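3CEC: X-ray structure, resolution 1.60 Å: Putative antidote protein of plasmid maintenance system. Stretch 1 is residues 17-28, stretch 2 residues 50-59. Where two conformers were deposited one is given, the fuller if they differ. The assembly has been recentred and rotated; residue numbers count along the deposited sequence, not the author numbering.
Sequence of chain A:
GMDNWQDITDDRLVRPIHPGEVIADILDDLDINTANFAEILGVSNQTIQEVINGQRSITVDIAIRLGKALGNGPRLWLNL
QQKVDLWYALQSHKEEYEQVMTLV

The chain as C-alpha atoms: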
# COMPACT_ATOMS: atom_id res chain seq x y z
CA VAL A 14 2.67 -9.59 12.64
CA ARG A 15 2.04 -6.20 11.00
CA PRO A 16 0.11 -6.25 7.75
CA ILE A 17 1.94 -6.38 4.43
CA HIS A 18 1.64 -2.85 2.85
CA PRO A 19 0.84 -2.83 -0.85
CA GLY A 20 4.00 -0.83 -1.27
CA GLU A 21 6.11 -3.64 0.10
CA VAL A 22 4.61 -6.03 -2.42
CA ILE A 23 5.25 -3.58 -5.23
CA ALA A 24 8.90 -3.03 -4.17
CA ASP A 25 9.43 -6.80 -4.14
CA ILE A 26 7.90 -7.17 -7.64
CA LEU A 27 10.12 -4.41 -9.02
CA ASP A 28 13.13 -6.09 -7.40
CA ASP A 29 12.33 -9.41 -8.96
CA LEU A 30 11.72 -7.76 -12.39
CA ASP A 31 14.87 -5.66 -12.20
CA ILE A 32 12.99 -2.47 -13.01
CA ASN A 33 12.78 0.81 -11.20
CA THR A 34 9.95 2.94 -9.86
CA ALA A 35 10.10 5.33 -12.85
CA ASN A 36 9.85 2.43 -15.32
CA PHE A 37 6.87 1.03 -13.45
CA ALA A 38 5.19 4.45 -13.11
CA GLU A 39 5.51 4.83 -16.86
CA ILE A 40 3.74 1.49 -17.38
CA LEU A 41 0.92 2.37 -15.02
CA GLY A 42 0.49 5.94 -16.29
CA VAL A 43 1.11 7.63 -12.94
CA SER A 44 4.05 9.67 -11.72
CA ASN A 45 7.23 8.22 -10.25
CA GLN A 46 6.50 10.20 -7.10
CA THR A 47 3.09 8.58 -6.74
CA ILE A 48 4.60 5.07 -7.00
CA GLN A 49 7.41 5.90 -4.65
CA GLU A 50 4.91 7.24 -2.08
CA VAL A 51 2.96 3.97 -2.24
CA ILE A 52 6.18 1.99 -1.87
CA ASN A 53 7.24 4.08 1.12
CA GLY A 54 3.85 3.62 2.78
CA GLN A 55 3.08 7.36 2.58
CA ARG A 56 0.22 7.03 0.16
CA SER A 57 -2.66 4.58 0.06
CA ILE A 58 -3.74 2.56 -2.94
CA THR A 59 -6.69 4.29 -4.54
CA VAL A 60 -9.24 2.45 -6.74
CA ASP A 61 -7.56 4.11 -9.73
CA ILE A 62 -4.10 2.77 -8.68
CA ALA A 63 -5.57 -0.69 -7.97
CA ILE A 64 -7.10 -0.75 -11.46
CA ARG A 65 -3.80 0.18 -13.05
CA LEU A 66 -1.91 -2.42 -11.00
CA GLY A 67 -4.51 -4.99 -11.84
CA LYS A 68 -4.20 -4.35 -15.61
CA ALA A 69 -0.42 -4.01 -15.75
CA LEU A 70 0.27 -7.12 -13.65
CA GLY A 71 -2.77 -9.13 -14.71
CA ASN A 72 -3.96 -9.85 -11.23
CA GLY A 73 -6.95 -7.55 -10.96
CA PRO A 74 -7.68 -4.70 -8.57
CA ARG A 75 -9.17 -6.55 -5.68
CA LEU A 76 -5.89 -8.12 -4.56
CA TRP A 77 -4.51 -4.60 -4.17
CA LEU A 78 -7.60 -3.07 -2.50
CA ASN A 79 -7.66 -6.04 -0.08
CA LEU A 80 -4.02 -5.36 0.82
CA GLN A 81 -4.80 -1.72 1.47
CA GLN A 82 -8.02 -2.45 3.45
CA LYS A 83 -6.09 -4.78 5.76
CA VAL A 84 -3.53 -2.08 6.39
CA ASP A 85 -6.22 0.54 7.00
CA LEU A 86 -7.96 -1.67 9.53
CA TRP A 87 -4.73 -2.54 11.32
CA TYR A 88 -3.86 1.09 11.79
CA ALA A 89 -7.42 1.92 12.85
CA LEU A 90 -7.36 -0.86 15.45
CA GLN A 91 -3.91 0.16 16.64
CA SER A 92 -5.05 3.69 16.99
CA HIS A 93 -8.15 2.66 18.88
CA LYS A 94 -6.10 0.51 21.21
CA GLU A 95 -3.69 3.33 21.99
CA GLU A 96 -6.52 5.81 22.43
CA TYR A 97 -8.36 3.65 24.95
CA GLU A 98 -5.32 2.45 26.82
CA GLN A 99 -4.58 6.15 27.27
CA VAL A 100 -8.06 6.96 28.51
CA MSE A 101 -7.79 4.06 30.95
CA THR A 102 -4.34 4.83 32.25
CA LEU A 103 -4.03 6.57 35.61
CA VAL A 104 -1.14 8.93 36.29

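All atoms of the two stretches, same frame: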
# COMPACT_ATOMS: atom_id res chain seq x y z
N ILE A 17 1.08 -6.66 5.60
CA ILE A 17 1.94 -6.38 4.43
C ILE A 17 1.34 -5.21 3.67
O ILE A 17 0.18 -5.29 3.24
CB ILE A 17 2.07 -7.59 3.52
CG1 ILE A 17 2.45 -8.86 4.31
CG2 ILE A 17 3.14 -7.27 2.44
CD1 ILE A 17 2.63 -10.13 3.47
N HIS A 18 2.08 -4.08 3.60
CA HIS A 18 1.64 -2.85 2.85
C HIS A 18 1.71 -3.22 1.39
O HIS A 18 2.60 -3.99 0.98
CB HIS A 18 2.51 -1.55 3.08
CG HIS A 18 1.90 -0.24 2.56
ND1 HIS A 18 1.17 0.60 3.38
CD2 HIS A 18 1.95 0.39 1.35
CE1 HIS A 18 0.77 1.65 2.69
NE2 HIS A 18 1.25 1.55 1.46
N PRO A 19 0.78 -2.69 0.62
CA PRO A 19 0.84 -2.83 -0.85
C PRO A 19 2.18 -2.41 -1.41
O PRO A 19 2.70 -3.00 -2.36
CB PRO A 19 -0.26 -1.88 -1.34
CG PRO A 19 -1.19 -1.76 -0.19
CD PRO A 19 -0.46 -2.02 1.05
N GLY A 20 2.74 -1.38 -0.83
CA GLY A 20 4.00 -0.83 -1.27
C GLY A 20 5.15 -1.81 -1.16
O GLY A 20 6.07 -1.81 -1.96
N GLU A 21 5.07 -2.64 -0.13
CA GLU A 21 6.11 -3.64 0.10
C GLU A 21 6.04 -4.72 -0.97
O GLU A 21 7.09 -5.22 -1.47
CB GLU A 21 5.99 -4.27 1.49
CG GLU A 21 6.25 -3.26 2.60
CD GLU A 21 6.04 -3.83 4.01
OE1 GLU A 21 4.90 -4.21 4.38
OE2 GLU A 21 7.04 -3.88 4.74
N VAL A 22 4.82 -5.02 -1.37
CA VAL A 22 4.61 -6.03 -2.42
C VAL A 22 5.11 -5.49 -3.74
O VAL A 22 5.83 -6.18 -4.50
CB VAL A 22 3.16 -6.48 -2.55
CG1 VAL A 22 3.00 -7.54 -3.67
CG2 VAL A 22 2.68 -7.05 -1.16
N ILE A 23 4.78 -4.24 -4.01
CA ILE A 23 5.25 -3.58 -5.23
C ILE A 23 6.79 -3.57 -5.28
O ILE A 23 7.37 -3.91 -6.29
CB ILE A 23 4.64 -2.15 -5.42
CG1 ILE A 23 3.15 -2.30 -5.70
CG2 ILE A 23 5.36 -1.38 -6.52
CD1 ILE A 23 2.42 -1.03 -5.51
N ALA A 24 7.41 -3.14 -4.20
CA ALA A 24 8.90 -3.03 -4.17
C ALA A 24 9.53 -4.39 -4.50
O ALA A 24 10.54 -4.49 -5.24
CB ALA A 24 9.35 -2.57 -2.79
N ASP A 25 8.93 -5.43 -3.94
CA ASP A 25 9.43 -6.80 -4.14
C ASP A 25 9.29 -7.21 -5.61
O ASP A 25 10.16 -7.87 -6.16
CB ASP A 25 8.71 -7.76 -3.24
CG ASP A 25 9.33 -9.15 -3.28
OD1 ASP A 25 10.51 -9.30 -2.85
OD2 ASP A 25 8.61 -10.03 -3.75
N ILE A 26 8.13 -6.88 -6.21
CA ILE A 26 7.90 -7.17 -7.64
C ILE A 26 8.98 -6.46 -8.47
O ILE A 26 9.54 -7.05 -9.39
CB ILE A 26 6.47 -6.73 -8.05
CG1 ILE A 26 5.44 -7.67 -7.39
CG2 ILE A 26 6.33 -6.70 -9.56
CD1 ILE A 26 3.95 -7.14 -7.50
N LEU A 27 9.22 -5.20 -8.18
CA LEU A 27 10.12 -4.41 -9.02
C LEU A 27 11.52 -5.02 -8.88
O LEU A 27 12.30 -5.07 -9.83
CB LEU A 27 10.08 -2.94 -8.60
CG LEU A 27 8.73 -2.24 -8.83
CD1 LEU A 27 8.84 -0.69 -8.76
CD2 LEU A 27 8.08 -2.65 -10.16
N ASP A 28 11.80 -5.50 -7.68
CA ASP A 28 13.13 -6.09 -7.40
C ASP A 28 13.31 -7.39 -8.20
O ASP A 28 14.35 -7.66 -8.81
CB ASP A 28 13.29 -6.34 -5.91
CG ASP A 28 14.68 -6.80 -5.53
OD1 ASP A 28 15.63 -6.50 -6.30
OD2 ASP A 28 14.79 -7.44 -4.45
N GLU A 50 5.67 6.97 -3.31
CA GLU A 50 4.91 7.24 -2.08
C GLU A 50 4.16 6.01 -1.63
O GLU A 50 4.03 5.77 -0.44
CB GLU A 50 4.01 8.46 -2.20
CG GLU A 50 4.84 9.73 -2.34
CD GLU A 50 4.00 10.94 -2.78
OE1 GLU A 50 2.86 10.76 -3.26
OE2 GLU A 50 4.52 12.08 -2.67
N VAL A 51 3.67 5.23 -2.60
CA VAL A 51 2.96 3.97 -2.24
C VAL A 51 3.97 3.00 -1.65
O VAL A 51 3.78 2.39 -0.60
CB VAL A 51 2.25 3.37 -3.44
CG1 VAL A 51 1.65 1.97 -3.10
CG2 VAL A 51 1.11 4.28 -3.94
N ILE A 52 5.11 2.90 -2.31
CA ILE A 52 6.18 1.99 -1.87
C ILE A 52 6.61 2.30 -0.47
O ILE A 52 6.88 1.40 0.35
CB ILE A 52 7.36 2.02 -2.82
CG1 ILE A 52 6.95 1.33 -4.10
CG2 ILE A 52 8.61 1.28 -2.21
CD1 ILE A 52 8.05 1.38 -5.24
N ASN A 53 6.70 3.60 -0.17
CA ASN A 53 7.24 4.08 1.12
C ASN A 53 6.17 4.10 2.20
O ASN A 53 6.42 4.49 3.34
CB ASN A 53 7.84 5.48 1.04
CG ASN A 53 9.00 5.64 0.03
OD1 ASN A 53 9.69 4.69 -0.34
ND2 ASN A 53 9.23 6.90 -0.36
N GLY A 54 4.97 3.68 1.85
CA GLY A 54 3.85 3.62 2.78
C GLY A 54 3.33 4.98 3.20
O GLY A 54 2.68 5.12 4.26
N GLN A 55 3.60 5.99 2.37
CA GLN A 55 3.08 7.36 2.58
C GLN A 55 1.77 7.69 1.87
O GLN A 55 1.12 8.73 2.11
CB GLN A 55 4.11 8.38 2.10
CG GLN A 55 5.48 8.27 2.68
CD GLN A 55 6.44 9.12 1.87
OE1 GLN A 55 7.29 8.61 1.12
NE2 GLN A 55 6.26 10.44 1.96
N ARG A 56 1.40 6.82 0.95
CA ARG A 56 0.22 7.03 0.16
C ARG A 56 -0.52 5.70 0.06
O ARG A 56 0.08 4.65 -0.15
CB ARG A 56 0.63 7.51 -1.25
CG ARG A 56 -0.47 7.65 -2.24
CD ARG A 56 0.03 8.19 -3.57
NE ARG A 56 0.55 9.55 -3.43
CZ ARG A 56 -0.22 10.63 -3.27
NH1 ARG A 56 -1.54 10.52 -3.23
NH2 ARG A 56 0.34 11.83 -3.14
N SER A 57 -1.82 5.77 0.22
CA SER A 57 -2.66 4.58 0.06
C SER A 57 -2.94 4.28 -1.39
O SER A 57 -3.04 5.19 -2.24
CB SER A 57 -4.02 4.77 0.75
OG SER A 57 -3.79 4.93 2.12
N ILE A 58 -3.19 3.00 -1.64
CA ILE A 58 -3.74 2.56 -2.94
C ILE A 58 -5.15 3.13 -3.11
O ILE A 58 -6.04 2.86 -2.29
CB ILE A 58 -3.90 0.99 -2.98
CG1 ILE A 58 -2.55 0.26 -2.84
CG2 ILE A 58 -4.65 0.53 -4.24
CD1 ILE A 58 -1.64 0.51 -3.89
N THR A 59 -5.36 3.88 -4.18
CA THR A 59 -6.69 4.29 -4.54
C THR A 59 -7.32 3.25 -5.51
O THR A 59 -6.64 2.36 -6.03
CB THR A 59 -6.62 5.62 -5.32
OG1 THR A 59 -5.79 5.42 -6.46
CG2 THR A 59 -6.11 6.78 -4.43

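The two stretches meet in a close, largely apolar packing contact, in which the start of one helix lies against the end of another and the turn that follows it, with no clear hydrogen bond crossing between them. The buried surface, both sides summed, is 406 Å², and the largest single share belongs to Ile 52, with 87 Å² covered.

The closest CA-to-CA approach is at Gly 20, whose CA lies 3.6 Å from the CA of Ile 52. Such a spacing leaves no room for a side chain: an ideal CB built on Gly 20 would fall 2.0 Å from Val 51 O and 2.8 Å from Ile 52 CA, both clashes. Glycine therefore suits this position on steric grounds. Its bare CA also makes a CA-H...O contact, with Gly 20 CA 3.3 Å from Val 51 O and an angle of 142° at the hydrogen. The same carbonyl accepts a backbone hydrogen bond within its own stretch, Gly 54 N to Val 51 O at 3.0 Å.

Ile 52 uses the space beside the glycine. Its side chain sits as a knob among Gly 20, Ile 23, Ala 24 and Leu 27, residues spaced along the helix so that they share one face. Although its CA-to-CB bond points sideways, the m,t rotamer carries the chain along that face: Ile 52 CG2 is 4.0 Å from Ala 24 CB, Ile 52 CG1 is 4.0 Å from Ile 23 CG2, and Ile 52 CD1 reaches to 4.2 Å from Leu 27 CD1. The small methyl of Ala 24 allows close approach, while Ile 23 and Leu 27, both buried, supply larger apolar surfaces. Ile 23 also touches the preceding residue, its CD1 lying 3.9 Å from Val 51 CG1. Farther along stretch 2, Ile 58 points toward stretch 1 and places CG1 3.5 Å from Pro 19 CB, so that two buried apolar residues close this part of the contact.

His 18 occupies the N-cap position and contributes 65 Å² of covered area. Gly 54 CA lies over one face of its ring, 3.8 Å from the centroid and 21° off the normal, a CH-pi arrangement. Gly 54 ends the preceding helix in a Schellman motif, and its phi of 70° by itself favours glycine. The carbonyl O of Arg 56 approaches the ring edge.

Each stretch also carries polar interactions of its own. His 18 N donates to Glu 21 OE1 at 2.9 Å with an angle of 160°, so the glutamate, whose CA-to-CB bond points away from stretch 2, turns back along its own helix to satisfy an amide at the helix start. In stretch 2, Arg 56 NE and Glu 50 OE1 form a salt bridge at 2.6 Å, linking the last helical turn to the loop beyond it. Gln 55 N donates to Glu 50 O at 2.9 Å, a backbone bond that joins the same two segments.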